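Local coordinates for protein ribosomal RNA small subunit methyltransferase E (Thermotoga maritima, PDB 1Z85) that probably methylates N3 of a specific uridine in 16S ribosomal RNA of the assembled 30S subunit, with S-adenosyl-L-methionine as methyl donor, at residues P83-S88 with L229-I234; S159-T164 with D175-G180; C106-V111 with K140-Y145; R100-K105 with T218-T223. All blocks are in the same frame, centred on the assembly; numbering follows the deposited sequence.

How the contacts relate
Along the chain, the first segment to be met is 83-88, which leads into strand 87-92; its partner 229-234 is the C terminus itself, so contact 1 closes a loop around all the others. Inside it, helix 96-108 opens contact 4 at 100-105, to be closed by helix 216-230. Nested within contact 4 are contact 3, where the end of helix 96-108 meets the end of helix 128-142, and then contact 2, a short closure between strand 161-165 and the loop before strand 182-186. Contacts 3 and 2 follow in series; none cross. Lys-231 joins contact 1 to contact 2, and Leu-109 brings contact 3 against Ile-221 of contact 4.

Contact 1 (P83-S88 with L229-I234)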
loop_
_atom_site.group_PDB
_atom_site.type_symbol
_atom_site.label_atom_id
_atom_site.label_comp_id
_atom_site.label_asym_id
_atom_site.label_seq_id
_atom_site.Cartn_x
_atom_site.Cartn_y
_atom_site.Cartn_z
ATOM N N PRO B 83 -12.844 8.252 -20.478
ATOM C CA PRO B 83 -13.393 6.890 -20.469
ATOM C C PRO B 83 -14.921 6.917 -20.553
ATOM O O PRO B 83 -15.552 7.860 -20.067
ATOM C CB PRO B 83 -12.938 6.352 -19.115
ATOM C CG PRO B 83 -12.943 7.554 -18.263
ATOM C CD PRO B 83 -12.496 8.707 -19.123
ATOM N N THR B 84 -15.505 5.883 -21.154
ATOM C CA THR B 84 -16.957 5.754 -21.212
ATOM C C THR B 84 -17.534 5.358 -19.867
ATOM O O THR B 84 -18.583 5.868 -19.499
ATOM C CB THR B 84 -17.419 4.716 -22.223
ATOM O OG1 THR B 84 -16.350 4.421 -23.121
ATOM C CG2 THR B 84 -18.639 5.232 -22.983
ATOM N N GLU B 85 -16.879 4.462 -19.127
ATOM C CA GLU B 85 -17.342 4.204 -17.761
ATOM C C GLU B 85 -16.350 4.638 -16.668
ATOM O O GLU B 85 -15.171 4.301 -16.664
ATOM C CB GLU B 85 -17.937 2.800 -17.633
ATOM C CG GLU B 85 -17.338 1.806 -16.689
ATOM C CD GLU B 85 -18.089 0.472 -16.816
ATOM O OE1 GLU B 85 -19.323 0.528 -17.024
ATOM O OE2 GLU B 85 -17.450 -0.606 -16.752
ATOM N N LYS B 86 -16.851 5.476 -15.779
ATOM C CA LYS B 86 -15.998 6.176 -14.839
ATOM C C LYS B 86 -15.919 5.389 -13.539
ATOM O O LYS B 86 -16.886 4.740 -13.118
ATOM C CB LYS B 86 -16.497 7.593 -14.540
ATOM C CG LYS B 86 -16.917 8.433 -15.748
ATOM C CD LYS B 86 -16.022 9.651 -16.006
ATOM C CE LYS B 86 -16.535 10.467 -17.218
ATOM N NZ LYS B 86 -16.652 9.659 -18.484
ATOM N N LEU B 87 -14.734 5.454 -12.934
ATOM C CA LEU B 87 -14.515 5.034 -11.560
ATOM C C LEU B 87 -14.417 6.291 -10.687
ATOM O O LEU B 87 -13.545 7.140 -10.881
ATOM C CB LEU B 87 -13.247 4.198 -11.489
ATOM C CG LEU B 87 -12.804 3.806 -10.070
ATOM C CD1 LEU B 87 -13.856 2.980 -9.364
ATOM C CD2 LEU B 87 -11.517 3.058 -10.138
ATOM N N SER B 88 -15.317 6.410 -9.727
ATOM C CA SER B 88 -15.370 7.580 -8.839
ATOM C C SER B 88 -15.050 7.120 -7.405
ATOM O O SER B 88 -15.407 6.011 -7.020
ATOM C CB SER B 88 -16.755 8.255 -8.904
ATOM O OG SER B 88 -17.064 8.616 -10.241
ATOM N N LEU B 229 -8.534 -2.876 -10.886
ATOM C CA LEU B 229 -8.078 -4.065 -11.605
ATOM C C LEU B 229 -9.189 -4.761 -12.355
ATOM O O LEU B 229 -9.062 -5.046 -13.534
ATOM C CB LEU B 229 -7.496 -5.055 -10.614
ATOM C CG LEU B 229 -5.988 -5.251 -10.596
ATOM C CD1 LEU B 229 -5.643 -6.357 -9.558
ATOM C CD2 LEU B 229 -5.460 -5.636 -11.957
ATOM N N LYS B 230 -10.267 -5.066 -11.632
ATOM C CA LYS B 230 -11.449 -5.756 -12.165
ATOM C C LYS B 230 -12.077 -4.909 -13.292
ATOM O O LYS B 230 -12.437 -5.410 -14.327
ATOM C CB LYS B 230 -12.449 -6.007 -11.021
ATOM C CG LYS B 230 -13.214 -7.309 -11.062
ATOM C CD LYS B 230 -12.338 -8.541 -10.891
ATOM N N LYS B 231 -12.132 -3.600 -13.098
ATOM C CA LYS B 231 -12.628 -2.669 -14.107
ATOM C C LYS B 231 -11.619 -2.283 -15.188
ATOM O O LYS B 231 -11.907 -1.451 -16.068
ATOM C CB LYS B 231 -13.103 -1.403 -13.390
ATOM C CG LYS B 231 -14.377 -1.610 -12.629
ATOM C CD LYS B 231 -15.410 -2.113 -13.597
ATOM C CE LYS B 231 -16.775 -1.579 -13.361
ATOM N NZ LYS B 231 -17.641 -2.460 -14.195
ATOM N N GLN B 232 -10.436 -2.878 -15.117
ATOM C CA GLN B 232 -9.355 -2.573 -16.028
ATOM C C GLN B 232 -9.000 -1.092 -16.124
ATOM O O GLN B 232 -8.649 -0.598 -17.186
ATOM C CB GLN B 232 -9.672 -3.180 -17.389
ATOM C CG GLN B 232 -9.090 -4.560 -17.512
ATOM C CD GLN B 232 -10.074 -5.600 -17.950
ATOM O OE1 GLN B 232 -10.439 -6.483 -17.167
ATOM N NE2 GLN B 232 -10.498 -5.527 -19.208
ATOM N N LYS B 233 -9.121 -0.375 -15.015
ATOM C CA LYS B 233 -8.598 0.973 -14.914
ATOM C C LYS B 233 -7.074 0.962 -14.730
ATOM O O LYS B 233 -6.390 1.945 -14.997
ATOM C CB LYS B 233 -9.265 1.678 -13.757
ATOM C CG LYS B 233 -10.797 1.906 -13.984
ATOM C CD LYS B 233 -11.027 3.038 -14.930
ATOM C CE LYS B 233 -12.482 3.264 -15.277
ATOM N NZ LYS B 233 -12.474 4.324 -16.335
ATOM N N ILE B 234 -6.556 -0.157 -14.241
ATOM C CA ILE B 234 -5.118 -0.464 -14.290
ATOM C C ILE B 234 -4.854 -1.882 -14.850
ATOM O O ILE B 234 -5.757 -2.737 -15.077
ATOM C CB ILE B 234 -4.446 -0.382 -12.905
ATOM C CG1 ILE B 234 -5.302 -1.127 -11.874
ATOM C CG2 ILE B 234 -4.201 1.014 -12.587
ATOM C CD1 ILE B 234 -4.710 -1.244 -10.520
ATOM O OXT ILE B 234 -3.665 -2.183 -15.059
#
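Two lysines from the C-terminal tail reach across to the residues that lead into strand 87-92, and each ammonium finds an oxygen of Glu-85. Lys-233 uses the backbone: its NZ donates to Glu-85 O at 2.7 Å, coming in nearly along the C=O axis with a C=O...N angle of 162°. The chain bends once, at chi2 (-77°), and then runs straight, sliding past Leu-87 in the opposite direction with CE 4.0 Å from Leu-87 CB. At its tip the same NZ lies 3.5 Å from Pro-83 CB and makes a salt bridge with Asp-112. Because that carboxylate also accepts from the backbone N of Leu-87, the lysine and the start of the strand share one acidic partner.

Lys-231 goes to the side chain instead. Bent at chi2 and chi3, it brings NZ to 3.2 Å from Glu-85 OE2, a salt bridge in which the nitrogen sits above the carboxylate plane, 56° out of it. Its stronger polar partner is Leu-178 O, so the carboxylate supplies charge while the carbonyl supplies the tighter bond. Within 83-88, the CB of Lys-86 points away from the tail, and its NZ donates to Pro-83 O at 2.6 Å.

Helix 216-230 ends here in a Schellman motif, with Gln-232 at positive phi and its N bonded to Leu-229 O. Beyond it the tail passes the N-terminal end of strand 87-92, an inner strand of the parallel sheet, between 113-117 and 182-186; Leu-87 packs on Ile-227 of helix 216-230.

Contact 2 (S159-T164 with D175-G180)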
loop_
_atom_site.group_PDB
_atom_site.type_symbol
_atom_site.label_atom_id
_atom_site.label_comp_id
_atom_site.label_asym_id
_atom_site.label_seq_id
_atom_site.Cartn_x
_atom_site.Cartn_y
_atom_site.Cartn_z
ATOM N N SER B 159 -26.033 7.734 -7.794
ATOM C CA SER B 159 -26.656 6.794 -8.688
ATOM C C SER B 159 -25.669 5.675 -9.084
ATOM O O SER B 159 -24.427 5.808 -9.014
ATOM C CB SER B 159 -27.227 7.515 -9.913
ATOM O OG SER B 159 -26.203 7.760 -10.861
ATOM N N GLY B 160 -26.246 4.551 -9.445
ATOM C CA GLY B 160 -25.483 3.424 -9.896
ATOM C C GLY B 160 -24.947 2.586 -8.756
ATOM O O GLY B 160 -25.381 2.678 -7.610
ATOM N N ASN B 161 -23.987 1.759 -9.114
ATOM C CA ASN B 161 -23.350 0.824 -8.211
ATOM C C ASN B 161 -22.462 1.602 -7.253
ATOM O O ASN B 161 -21.573 2.289 -7.708
ATOM C CB ASN B 161 -22.506 -0.139 -9.063
ATOM C CG ASN B 161 -22.291 -1.469 -8.410
ATOM O OD1 ASN B 161 -22.410 -1.605 -7.200
ATOM N ND2 ASN B 161 -21.957 -2.456 -9.210
ATOM N N VAL B 162 -22.727 1.525 -5.950
ATOM C CA VAL B 162 -21.843 2.095 -4.944
ATOM C C VAL B 162 -21.344 1.018 -3.982
ATOM O O VAL B 162 -22.091 0.137 -3.559
ATOM C CB VAL B 162 -22.534 3.205 -4.142
ATOM C CG1 VAL B 162 -21.522 4.005 -3.317
ATOM C CG2 VAL B 162 -23.360 4.159 -5.076
ATOM N N ILE B 163 -20.051 1.091 -3.684
ATOM C CA ILE B 163 -19.371 0.203 -2.751
ATOM C C ILE B 163 -18.814 1.069 -1.614
ATOM O O ILE B 163 -18.101 2.044 -1.879
ATOM C CB ILE B 163 -18.144 -0.477 -3.409
ATOM C CG1 ILE B 163 -18.490 -1.116 -4.742
ATOM C CG2 ILE B 163 -17.528 -1.545 -2.466
ATOM C CD1 ILE B 163 -19.257 -2.346 -4.600
ATOM N N THR B 164 -19.106 0.709 -0.369
ATOM C CA THR B 164 -18.606 1.468 0.784
ATOM C C THR B 164 -17.508 0.677 1.494
ATOM O O THR B 164 -17.723 -0.457 1.890
ATOM C CB THR B 164 -19.739 1.795 1.763
ATOM O OG1 THR B 164 -20.712 2.592 1.098
ATOM C CG2 THR B 164 -19.220 2.581 2.975
ATOM N N ASP B 175 -16.889 -10.832 -3.039
ATOM C CA ASP B 175 -18.261 -11.237 -3.374
ATOM C C ASP B 175 -19.007 -10.101 -4.093
ATOM O O ASP B 175 -19.942 -10.365 -4.827
ATOM C CB ASP B 175 -19.044 -11.675 -2.122
ATOM N N ALA B 176 -18.579 -8.857 -3.893
ATOM C CA ALA B 176 -19.327 -7.684 -4.372
ATOM C C ALA B 176 -19.560 -7.690 -5.874
ATOM O O ALA B 176 -18.698 -8.123 -6.650
ATOM C CB ALA B 176 -18.637 -6.427 -3.981
ATOM N N ASN B 177 -20.752 -7.244 -6.275
ATOM C CA ASN B 177 -21.016 -7.013 -7.683
ATOM C C ASN B 177 -20.392 -5.712 -8.152
ATOM O O ASN B 177 -20.551 -4.664 -7.503
ATOM C CB ASN B 177 -22.488 -6.954 -7.980
ATOM C CG ASN B 177 -22.739 -6.769 -9.443
ATOM O OD1 ASN B 177 -22.484 -7.672 -10.242
ATOM N ND2 ASN B 177 -23.179 -5.591 -9.817
ATOM N N LEU B 178 -19.708 -5.776 -9.287
ATOM C CA LEU B 178 -18.959 -4.641 -9.804
ATOM C C LEU B 178 -19.444 -4.205 -11.202
ATOM O O LEU B 178 -18.796 -3.410 -11.872
ATOM C CB LEU B 178 -17.471 -4.983 -9.825
ATOM C CG LEU B 178 -16.830 -5.334 -8.468
ATOM C CD1 LEU B 178 -15.381 -5.735 -8.671
ATOM C CD2 LEU B 178 -16.937 -4.209 -7.448
ATOM N N GLU B 179 -20.615 -4.682 -11.606
ATOM C CA GLU B 179 -21.232 -4.266 -12.863
ATOM C C GLU B 179 -21.411 -2.749 -13.016
ATOM O O GLU B 179 -21.883 -2.065 -12.108
ATOM C CB GLU B 179 -22.617 -4.947 -13.031
ATOM C CG GLU B 179 -22.559 -6.431 -13.305
ATOM C CD GLU B 179 -21.918 -6.696 -14.629
ATOM O OE1 GLU B 179 -22.632 -6.535 -15.650
ATOM O OE2 GLU B 179 -20.699 -6.996 -14.641
ATOM N N GLY B 180 -21.030 -2.257 -14.196
ATOM C CA GLY B 180 -21.257 -0.888 -14.587
ATOM C C GLY B 180 -20.308 0.074 -13.896
ATOM O O GLY B 180 -19.352 -0.346 -13.250
#
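Asn-161 has CG anti to its backbone N (chi1 -154°), and a small chi2 then turns the amide so that ND2 faces the loop 175-180. In Ile-163, two residues on, CG1 lies anti to the carbonyl carbon, and a bend at chi2 (-74°) turns CD1 toward the same loop.

The single nitrogen ND2 of Asn-161 serves two carbonyls. Its bond to Glu-179 O is 2.9 Å long and almost straight, 174° at the hydrogen, lying in the Asn-161 amide plane and on a lone pair of the carbonyl. The second, to Asn-177 O, is 3.1 Å and more bent; here the donor stands above the carbonyl plane. With both N-H groups used, the rotation of the amide is well fixed, and the peptides of Asn-177 and Glu-179 are held to one side chain.

This belongs to the parallel sheet of the alpha/beta knot (SPOUT) methyltransferase domain: the loop carries the chain from strand 161-165 back to its neighbour 182-186, which bonds to the backbone of both Asn-161 and Ile-163. Beside the polar pair, CD1 of Ile-163 lies 4.1 Å from Leu-178 CD2, the two side chains crossing at about a right angle, and 4.2 Å from Ala-176 CB. Leu-178 continues beyond this apolar patch onto helix 216-230, where it touches Tyr-226 and Ile-227.

Contact 3 (C106-V111 with K140-Y145)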
loop_
_atom_site.group_PDB
_atom_site.type_symbol
_atom_site.label_atom_id
_atom_site.label_comp_id
_atom_site.label_asym_id
_atom_site.label_seq_id
_atom_site.Cartn_x
_atom_site.Cartn_y
_atom_site.Cartn_z
ATOM N N CYS B 106 -5.636 7.464 -5.625
ATOM C CA CYS B 106 -6.633 7.631 -6.691
ATOM C C CYS B 106 -6.040 7.940 -8.070
ATOM O O CYS B 106 -6.498 7.424 -9.087
ATOM C CB CYS B 106 -7.596 8.756 -6.339
ATOM S SG CYS B 106 -8.837 8.330 -5.119
ATOM N N VAL B 107 -5.036 8.806 -8.130
ATOM C CA VAL B 107 -4.310 9.036 -9.406
ATOM C C VAL B 107 -3.683 7.759 -9.868
ATOM O O VAL B 107 -3.826 7.341 -11.009
ATOM C CB VAL B 107 -3.170 10.100 -9.248
ATOM C CG1 VAL B 107 -2.413 10.315 -10.532
ATOM C CG2 VAL B 107 -3.720 11.420 -8.735
ATOM N N GLU B 108 -2.960 7.138 -8.963
ATOM C CA GLU B 108 -2.226 5.948 -9.255
ATOM C C GLU B 108 -3.033 4.784 -9.791
ATOM O O GLU B 108 -2.579 4.070 -10.663
ATOM C CB GLU B 108 -1.528 5.470 -7.976
ATOM C CG GLU B 108 -0.236 4.913 -8.244
ATOM C CD GLU B 108 0.404 4.266 -7.038
ATOM O OE1 GLU B 108 0.235 4.771 -5.913
ATOM O OE2 GLU B 108 1.091 3.252 -7.270
ATOM N N LEU B 109 -4.202 4.580 -9.214
ATOM C CA LEU B 109 -5.070 3.440 -9.475
ATOM C C LEU B 109 -6.131 3.693 -10.530
ATOM O O LEU B 109 -7.130 2.950 -10.622
ATOM C CB LEU B 109 -5.774 2.994 -8.168
ATOM C CG LEU B 109 -4.783 2.518 -7.082
ATOM C CD1 LEU B 109 -5.452 2.288 -5.752
ATOM C CD2 LEU B 109 -4.075 1.257 -7.547
ATOM N N GLY B 110 -5.952 4.730 -11.317
ATOM C CA GLY B 110 -6.841 4.959 -12.440
ATOM C C GLY B 110 -8.243 5.466 -12.139
ATOM O O GLY B 110 -9.133 5.403 -12.989
ATOM N N VAL B 111 -8.462 5.992 -10.953
ATOM C CA VAL B 111 -9.717 6.677 -10.655
ATOM C C VAL B 111 -9.892 7.902 -11.561
ATOM O O VAL B 111 -8.935 8.645 -11.807
ATOM C CB VAL B 111 -9.777 7.069 -9.149
ATOM C CG1 VAL B 111 -10.908 7.995 -8.836
ATOM C CG2 VAL B 111 -9.807 5.817 -8.269
ATOM N N LYS B 140 2.209 13.555 -12.722
ATOM C CA LYS B 140 3.488 13.764 -13.436
ATOM C C LYS B 140 4.399 12.579 -13.156
ATOM O O LYS B 140 5.076 12.103 -14.049
ATOM C CB LYS B 140 4.197 15.071 -13.038
ATOM C CG LYS B 140 3.607 16.336 -13.648
ATOM C CD LYS B 140 3.913 17.590 -12.784
ATOM C CE LYS B 140 5.409 17.716 -12.427
ATOM N NZ LYS B 140 5.723 18.995 -11.719
ATOM N N GLN B 141 4.365 12.076 -11.922
ATOM C CA GLN B 141 5.130 10.887 -11.579
ATOM C C GLN B 141 4.623 9.583 -12.254
ATOM O O GLN B 141 5.437 8.751 -12.718
ATOM C CB GLN B 141 5.233 10.755 -10.060
ATOM C CG GLN B 141 6.546 10.140 -9.566
ATOM N N CYS B 142 3.309 9.406 -12.363
ATOM C CA CYS B 142 2.737 8.168 -12.937
ATOM C C CYS B 142 2.577 8.222 -14.440
ATOM O O CYS B 142 2.119 7.242 -15.039
ATOM C CB CYS B 142 1.371 7.852 -12.307
ATOM S SG CYS B 142 1.601 7.271 -10.692
ATOM N N LYS B 143 2.938 9.378 -15.017
ATOM C CA LYS B 143 2.785 9.684 -16.430
ATOM C C LYS B 143 1.347 9.473 -16.858
ATOM O O LYS B 143 1.035 8.754 -17.810
ATOM C CB LYS B 143 3.773 8.877 -17.268
ATOM C CG LYS B 143 5.226 8.931 -16.766
ATOM C CD LYS B 143 5.928 10.271 -17.006
ATOM C CE LYS B 143 7.508 10.121 -17.148
ATOM N NZ LYS B 143 8.304 10.642 -15.951
ATOM N N ARG B 144 0.461 10.127 -16.122
ATOM C CA ARG B 144 -0.961 10.061 -16.388
ATOM C C ARG B 144 -1.415 11.371 -17.033
ATOM O O ARG B 144 -1.461 12.401 -16.370
ATOM C CB ARG B 144 -1.676 9.743 -15.093
ATOM C CG ARG B 144 -3.130 9.758 -15.243
ATOM C CD ARG B 144 -3.827 8.992 -14.178
ATOM N NE ARG B 144 -5.249 9.200 -14.425
ATOM C CZ ARG B 144 -6.237 8.970 -13.569
ATOM N NH1 ARG B 144 -6.012 8.496 -12.336
ATOM N NH2 ARG B 144 -7.467 9.222 -13.978
ATOM N N TYR B 145 -1.752 11.316 -18.331
ATOM C CA TYR B 145 -1.962 12.487 -19.163
ATOM C C TYR B 145 -3.331 13.121 -18.974
ATOM O O TYR B 145 -3.498 14.339 -19.203
ATOM C CB TYR B 145 -1.733 12.142 -20.647
ATOM C CG TYR B 145 -0.299 11.799 -20.905
ATOM C CD1 TYR B 145 0.175 10.512 -20.692
ATOM C CD2 TYR B 145 0.595 12.764 -21.330
ATOM C CE1 TYR B 145 1.515 10.185 -20.921
ATOM C CE2 TYR B 145 1.932 12.455 -21.561
ATOM C CZ TYR B 145 2.383 11.165 -21.351
ATOM O OH TYR B 145 3.698 10.857 -21.548
#
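A Schellman motif ends helix 96-108, with Gly-110 at positive phi as its C-prime residue, and Arg-144 reaches in from 140-145 and grips two carbonyls of this turn, Val-107 O in the last turn of the helix and Val-111 O just past Gly-110. The motif's own bonds, Val-111 N to Cys-106 O and Gly-110 N to Val-107 O, are both weak. Arg-144 sets out with CG anti to the backbone N (chi1 176°) and stays extended as far as NE, so the guanidinium arrives with its edge toward the turn.

NH1 donates to Val-107 O at 2.8 Å, in the guanidinium plane and on a carbonyl lone pair. NH1 and NH2 together hold Val-111 O end-on, at 3.0 Å from NH1 and 2.7 Å from NH2; NH1 meets a lone pair, whereas NH2 lies above the carbonyl plane. Three bonds to two oxygens, with NE bound to Leu-146 O, hold the flat group in place, and its positive charge would suit the negative end of the helix dipole. Along the shaft, Arg-144 CD packs 4.1 Å from Val-107 CG1. Farther back, Cys-142 SG rests 3.9 Å from Glu-108 CG, while the Glu-108 carboxylate goes to Lys-105 and to Thr-218 and Arg-215 of the second subunit.

The contact joins the C-terminal ends of helices 96-108 and 128-142, with Val-111 packed on strand 87-92 and on Val-224 of helix 216-230.

Contact 4 (R100-K105 with T218-T223); sequences RFLIEK and TAAILT
Ile-221 is the side chain to follow across this helix pair. Its CB leaves helix 218-223 obliquely to the partner, but CG1, anti to the carbonyl carbon (chi1 -74°), brings the branch toward helix 100-105. There CG1 faces two atoms of the partner helix, Lys-105 CG and Phe-101 CZ, each 3.9 Å away. The chain then continues extended (chi2 168°), and CD1 at its tip comes to 3.7 Å from the same Phe-101 CZ. The methyl meets the edge of the ring, close to its plane, and the two side chains cross at about a right angle.

Phe-101 has CG anti to the backbone N, which sends the ring out toward helix 218-223. One face is covered from its own helix: Lys-105 CD lies 3.6 Å above the ring plane, displaced toward the rim. Bends at chi2 and chi3 fold the lysine over the ring, and its NZ ends in a salt bridge with Glu-108. On the other flank of the contact, Leu-102 CD2 packs 3.9 Å from Ala-220 CB. No hydrogen bond crosses; the join is apolar.

Both helices belong to the alpha/beta knot (SPOUT) methyltransferase domain. The two segments run nearly parallel, their axes inclined by 19° and 10.7 Å apart at closest approach. Leu-102 reaches down to Val-91 and Pro-92 of strand 87-92, Ile-103 packs on helix 128-142, and Ile-221 touches Ile-221 of the second subunit, so this helix pair lies at the dimer interface.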
loop_
_atom_site.group_PDB
_atom_site.type_symbol
_atom_site.label_atom_id
_atom_site.label_comp_id
_atom_site.label_asym_id
_atom_site.label_seq_id
_atom_site.Cartn_x
_atom_site.Cartn_y
_atom_site.Cartn_z
ATOM N N ARG B 100 -3.988 13.324 1.614
ATOM C CA ARG B 100 -3.015 13.400 0.549
ATOM C C ARG B 100 -2.752 12.008 -0.017
ATOM O O ARG B 100 -2.698 11.821 -1.219
ATOM C CB ARG B 100 -1.723 14.025 1.097
ATOM C CG ARG B 100 -0.607 14.179 0.067
ATOM C CD ARG B 100 0.730 14.454 0.821
ATOM N NE ARG B 100 1.991 14.234 0.115
ATOM C CZ ARG B 100 2.448 14.877 -0.975
ATOM N NH1 ARG B 100 1.709 15.778 -1.628
ATOM N NH2 ARG B 100 3.668 14.563 -1.449
ATOM N N PHE B 101 -2.591 11.034 0.878
ATOM C CA PHE B 101 -2.416 9.606 0.538
ATOM C C PHE B 101 -3.533 9.060 -0.335
ATOM O O PHE B 101 -3.276 8.448 -1.370
ATOM C CB PHE B 101 -2.276 8.739 1.818
ATOM C CG PHE B 101 -2.244 7.270 1.538
ATOM C CD1 PHE B 101 -1.076 6.659 1.110
ATOM C CD2 PHE B 101 -3.391 6.510 1.638
ATOM C CE1 PHE B 101 -1.067 5.283 0.789
ATOM C CE2 PHE B 101 -3.402 5.183 1.314
ATOM C CZ PHE B 101 -2.253 4.549 0.880
ATOM N N LEU B 102 -4.780 9.328 0.047
ATOM C CA LEU B 102 -5.898 8.803 -0.699
ATOM C C LEU B 102 -5.992 9.403 -2.090
ATOM O O LEU B 102 -6.226 8.688 -3.060
ATOM C CB LEU B 102 -7.213 9.011 0.027
ATOM C CG LEU B 102 -7.422 8.216 1.321
ATOM C CD1 LEU B 102 -8.698 8.718 2.029
ATOM C CD2 LEU B 102 -7.528 6.737 0.998
ATOM N N ILE B 103 -5.849 10.722 -2.187
ATOM C CA ILE B 103 -5.747 11.377 -3.471
ATOM C C ILE B 103 -4.621 10.827 -4.365
ATOM O O ILE B 103 -4.810 10.648 -5.562
ATOM C CB ILE B 103 -5.432 12.860 -3.287
ATOM C CG1 ILE B 103 -6.549 13.574 -2.512
ATOM C CG2 ILE B 103 -5.255 13.541 -4.630
ATOM C CD1 ILE B 103 -6.106 14.951 -1.997
ATOM N N GLU B 104 -3.452 10.590 -3.795
ATOM C CA GLU B 104 -2.303 10.075 -4.579
ATOM C C GLU B 104 -2.590 8.710 -5.152
ATOM O O GLU B 104 -2.271 8.392 -6.314
ATOM C CB GLU B 104 -1.038 10.056 -3.716
ATOM C CG GLU B 104 -0.318 11.439 -3.657
ATOM C CD GLU B 104 0.883 11.572 -2.661
ATOM O OE1 GLU B 104 1.314 10.589 -1.992
ATOM O OE2 GLU B 104 1.355 12.733 -2.539
ATOM N N LYS B 105 -3.196 7.884 -4.321
ATOM C CA LYS B 105 -3.637 6.528 -4.713
ATOM C C LYS B 105 -4.706 6.532 -5.724
ATOM O O LYS B 105 -4.715 5.691 -6.612
ATOM C CB LYS B 105 -4.091 5.751 -3.482
ATOM C CG LYS B 105 -2.942 5.006 -2.756
ATOM C CD LYS B 105 -1.655 5.816 -2.733
ATOM C CE LYS B 105 -0.442 4.986 -2.932
ATOM N NZ LYS B 105 0.782 5.833 -3.231
ATOM N N THR B 218 -3.238 0.090 3.711
ATOM C CA THR B 218 -3.352 -1.218 3.040
ATOM C C THR B 218 -4.780 -1.524 2.580
ATOM O O THR B 218 -5.010 -1.923 1.419
ATOM C CB THR B 218 -2.795 -2.314 3.962
ATOM O OG1 THR B 218 -1.448 -1.987 4.286
ATOM C CG2 THR B 218 -2.787 -3.671 3.298
ATOM N N ALA B 219 -5.747 -1.348 3.471
ATOM C CA ALA B 219 -7.163 -1.531 3.106
ATOM C C ALA B 219 -7.598 -0.674 1.919
ATOM O O ALA B 219 -8.392 -1.118 1.090
ATOM C CB ALA B 219 -8.061 -1.195 4.274
ATOM N N ALA B 220 -7.156 0.587 1.887
ATOM C CA ALA B 220 -7.539 1.505 0.814
ATOM C C ALA B 220 -6.937 1.116 -0.534
ATOM O O ALA B 220 -7.589 1.172 -1.558
ATOM C CB ALA B 220 -7.102 2.872 1.168
ATOM N N ILE B 221 -5.677 0.697 -0.512
ATOM C CA ILE B 221 -5.008 0.245 -1.738
ATOM C C ILE B 221 -5.625 -1.016 -2.235
ATOM O O ILE B 221 -5.885 -1.181 -3.422
ATOM C CB ILE B 221 -3.481 0.033 -1.471
ATOM C CG1 ILE B 221 -2.792 1.416 -1.360
ATOM C CG2 ILE B 221 -2.868 -0.828 -2.522
ATOM C CD1 ILE B 221 -1.383 1.402 -0.824
ATOM N N LEU B 222 -5.821 -1.957 -1.322
ATOM C CA LEU B 222 -6.369 -3.239 -1.697
ATOM C C LEU B 222 -7.798 -3.104 -2.237
ATOM O O LEU B 222 -8.180 -3.721 -3.240
ATOM C CB LEU B 222 -6.314 -4.163 -0.499
ATOM C CG LEU B 222 -6.483 -5.623 -0.800
ATOM C CD1 LEU B 222 -5.371 -6.097 -1.734
ATOM C CD2 LEU B 222 -6.500 -6.340 0.545
ATOM N N THR B 223 -8.590 -2.280 -1.589
ATOM C CA THR B 223 -10.001 -2.119 -1.985
ATOM C C THR B 223 -10.160 -1.418 -3.311
ATOM O O THR B 223 -10.785 -1.936 -4.220
ATOM C CB THR B 223 -10.767 -1.375 -0.889
ATOM O OG1 THR B 223 -10.722 -2.156 0.305
ATOM C CG2 THR B 223 -12.204 -1.155 -1.294
#